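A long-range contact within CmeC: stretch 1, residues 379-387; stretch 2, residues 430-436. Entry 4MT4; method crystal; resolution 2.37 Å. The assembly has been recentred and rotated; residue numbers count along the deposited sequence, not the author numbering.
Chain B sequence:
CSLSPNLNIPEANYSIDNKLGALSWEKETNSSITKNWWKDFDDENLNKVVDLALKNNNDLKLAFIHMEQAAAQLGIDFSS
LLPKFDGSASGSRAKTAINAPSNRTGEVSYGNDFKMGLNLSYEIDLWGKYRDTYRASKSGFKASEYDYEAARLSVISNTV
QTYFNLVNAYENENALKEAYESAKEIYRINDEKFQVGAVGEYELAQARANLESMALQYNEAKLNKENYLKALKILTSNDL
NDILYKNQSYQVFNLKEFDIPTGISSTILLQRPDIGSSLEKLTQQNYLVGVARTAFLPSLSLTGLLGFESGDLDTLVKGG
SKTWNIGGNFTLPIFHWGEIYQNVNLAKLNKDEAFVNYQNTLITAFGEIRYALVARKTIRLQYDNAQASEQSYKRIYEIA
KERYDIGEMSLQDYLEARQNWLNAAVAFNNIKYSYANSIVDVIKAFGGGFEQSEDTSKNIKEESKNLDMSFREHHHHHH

Stretch 1 379-387: IRLQYDNAQ
Stretch 2 430-436: NIKYSYA

Antiparallel helices commonly pack through interlocking side chains, without hydrogen bonds between them, and this pair within CmeC is a compact example. Residues 379-387 and 430-436 each lie inside a longer helix; their axes approach to 9.1 Å at a crossing angle of -160°, so the chains run nearly antiparallel. The register is set by Ile 379 opposite Tyr 435 (CA to CA 5.8 Å) and, one turn on, Tyr 383 opposite Ile 431 (CA to CA 6.1 Å). No hydrogen bond crosses the interface; within each helix the backbone bonds to itself, as in Tyr 383 N to Ile 379 O (2.9 Å) and Tyr 435 N to Ile 431 O (2.9 Å). The contact buries 481 Å², both sides summed.

Ile 379 (m, t) points toward the partner helix. Its CG2 lies 3.6 Å from Tyr 435 CB, near the plane of that ring at its edge, while its CD1 reaches 3.8 Å from Ser 434 O. Arg 380 (t, p, t, chi4 87°) leaves sideways, bringing CD to 3.4 Å from Tyr 435 OH; its charge is met within its own helix, where NH1 forms a salt bridge and weak hydrogen bond with Asp 384 OD1 (3.1 Å). Leu 381 faces away. Gln 382 (chi1 m) helps wall a hole, with its CB 3.8 Å from Ile 431 CG2. Tyr 383 (t, chi2 -81°) starts sideways, but its end swings nearer: CE2 meets the aliphatic Lys 432 CG at 3.6 Å, and CD2 lies 4.4 Å from CB of Tyr 435 (t, chi2 75°). Ala 386 closes the hole, its CB 4.0 Å from Ile 431 CG1. Ile 431 (m, m) is therefore a classic knob, seated among Ile 379, Gln 382, Tyr 383 and Ala 386.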

# COMPACT_ATOMS: atom_id res chain seq x y z
N ILE B 379 28.22 3.70 13.00
CA ILE B 379 28.53 4.66 11.95
C ILE B 379 29.48 5.73 12.49
O ILE B 379 30.27 6.32 11.75
CB ILE B 379 27.25 5.30 11.37
CG1 ILE B 379 26.35 4.24 10.75
CG2 ILE B 379 27.59 6.34 10.32
CD1 ILE B 379 25.00 4.75 10.31
N ARG B 380 29.41 5.96 13.80
CA ARG B 380 30.34 6.88 14.46
C ARG B 380 31.78 6.39 14.31
O ARG B 380 32.70 7.18 14.10
CB ARG B 380 29.99 7.05 15.94
CG ARG B 380 30.92 7.97 16.70
CD ARG B 380 30.97 9.35 16.07
NE ARG B 380 31.88 10.24 16.79
CZ ARG B 380 33.18 10.33 16.55
NH1 ARG B 380 33.73 9.58 15.60
NH2 ARG B 380 33.93 11.17 17.25
N LEU B 381 31.96 5.08 14.42
CA LEU B 381 33.26 4.46 14.20
C LEU B 381 33.66 4.57 12.74
O LEU B 381 34.81 4.86 12.42
CB LEU B 381 33.24 2.99 14.63
CG LEU B 381 32.98 2.70 16.11
CD1 LEU B 381 32.95 1.20 16.35
CD2 LEU B 381 34.03 3.37 16.97
N GLN B 382 32.69 4.36 11.85
CA GLN B 382 32.91 4.45 10.41
C GLN B 382 33.37 5.84 10.00
O GLN B 382 34.09 5.99 9.01
CB GLN B 382 31.64 4.08 9.65
CG GLN B 382 31.26 2.61 9.74
CD GLN B 382 30.06 2.27 8.87
OE1 GLN B 382 30.10 1.32 8.09
NE2 GLN B 382 28.99 3.03 9.02
N TYR B 383 32.94 6.85 10.74
CA TYR B 383 33.32 8.23 10.46
C TYR B 383 34.83 8.40 10.57
O TYR B 383 35.47 8.99 9.70
CB TYR B 383 32.62 9.19 11.42
CG TYR B 383 32.62 10.64 10.97
CD1 TYR B 383 33.72 11.45 11.16
CD2 TYR B 383 31.50 11.18 10.34
CE1 TYR B 383 33.72 12.77 10.74
CE2 TYR B 383 31.49 12.50 9.92
CZ TYR B 383 32.60 13.29 10.12
OH TYR B 383 32.59 14.60 9.70
N ASP B 384 35.40 7.86 11.65
CA ASP B 384 36.84 7.93 11.87
C ASP B 384 37.59 7.06 10.86
O ASP B 384 38.68 7.42 10.40
CB ASP B 384 37.19 7.49 13.29
CG ASP B 384 36.67 8.46 14.34
OD1 ASP B 384 36.42 9.63 14.00
OD2 ASP B 384 36.51 8.04 15.51
N ASN B 385 37.01 5.92 10.52
CA ASN B 385 37.61 5.01 9.55
C ASN B 385 37.67 5.63 8.15
O ASN B 385 38.71 5.62 7.51
CB ASN B 385 36.85 3.69 9.50
CG ASN B 385 36.85 2.96 10.83
OD1 ASN B 385 35.81 2.48 11.28
ND2 ASN B 385 38.01 2.88 11.46
N ALA B 386 36.54 6.16 7.70
CA ALA B 386 36.44 6.72 6.36
C ALA B 386 37.27 8.00 6.22
O ALA B 386 37.77 8.31 5.14
CB ALA B 386 34.99 7.01 6.01
N GLN B 387 37.42 8.73 7.32
CA GLN B 387 38.22 9.95 7.31
C GLN B 387 39.70 9.62 7.20
O GLN B 387 40.43 10.23 6.42
CB GLN B 387 37.96 10.77 8.57
CG GLN B 387 38.64 12.13 8.58
CD GLN B 387 38.37 12.92 9.84
OE1 GLN B 387 38.47 12.39 10.95
NE2 GLN B 387 38.00 14.19 9.68
N ASN B 430 29.62 9.84 1.97
CA ASN B 430 28.45 9.00 2.21
C ASN B 430 28.30 8.60 3.67
O ASN B 430 27.19 8.54 4.19
CB ASN B 430 28.52 7.75 1.33
CG ASN B 430 28.46 8.07 -0.15
OD1 ASN B 430 28.39 9.24 -0.54
ND2 ASN B 430 28.47 7.04 -0.99
N ILE B 431 29.42 8.31 4.33
CA ILE B 431 29.42 7.98 5.75
C ILE B 431 29.05 9.20 6.58
O ILE B 431 28.31 9.09 7.56
CB ILE B 431 30.80 7.44 6.20
CG1 ILE B 431 31.11 6.11 5.52
CG2 ILE B 431 30.84 7.28 7.72
CD1 ILE B 431 30.13 5.01 5.86
N LYS B 432 29.56 10.35 6.17
CA LYS B 432 29.37 11.60 6.90
C LYS B 432 27.89 11.94 7.09
O LYS B 432 27.47 12.35 8.17
CB LYS B 432 30.07 12.74 6.16
CG LYS B 432 30.15 14.04 6.94
CD LYS B 432 30.97 15.07 6.17
CE LYS B 432 32.32 14.50 5.77
NZ LYS B 432 33.10 15.44 4.90
N TYR B 433 27.11 11.78 6.02
CA TYR B 433 25.70 12.14 6.05
C TYR B 433 24.81 10.95 6.39
O TYR B 433 23.63 11.10 6.69
CB TYR B 433 25.29 12.77 4.72
CG TYR B 433 26.01 14.07 4.45
CD1 TYR B 433 25.49 15.28 4.89
CD2 TYR B 433 27.22 14.09 3.78
CE1 TYR B 433 26.15 16.47 4.67
CE2 TYR B 433 27.90 15.26 3.55
CZ TYR B 433 27.36 16.45 3.99
OH TYR B 433 28.04 17.63 3.76
N SER B 434 25.39 9.75 6.33
CA SER B 434 24.73 8.58 6.87
C SER B 434 24.74 8.67 8.38
O SER B 434 23.86 8.14 9.06
CB SER B 434 25.40 7.29 6.40
OG SER B 434 25.26 7.12 4.99
N TYR B 435 25.76 9.34 8.92
CA TYR B 435 25.85 9.55 10.35
C TYR B 435 24.89 10.65 10.79
O TYR B 435 24.31 10.57 11.87
CB TYR B 435 27.28 9.92 10.76
CG TYR B 435 27.43 10.11 12.26
CD1 TYR B 435 27.45 9.01 13.12
CD2 TYR B 435 27.54 11.38 12.82
CE1 TYR B 435 27.57 9.18 14.48
CE2 TYR B 435 27.67 11.55 14.18
CZ TYR B 435 27.68 10.45 15.01
OH TYR B 435 27.81 10.61 16.37
N ALA B 436 24.74 11.66 9.95
CA ALA B 436 23.79 12.74 10.21
C ALA B 436 22.37 12.19 10.26
O ALA B 436 21.59 12.54 11.14
CB ALA B 436 23.91 13.83 9.15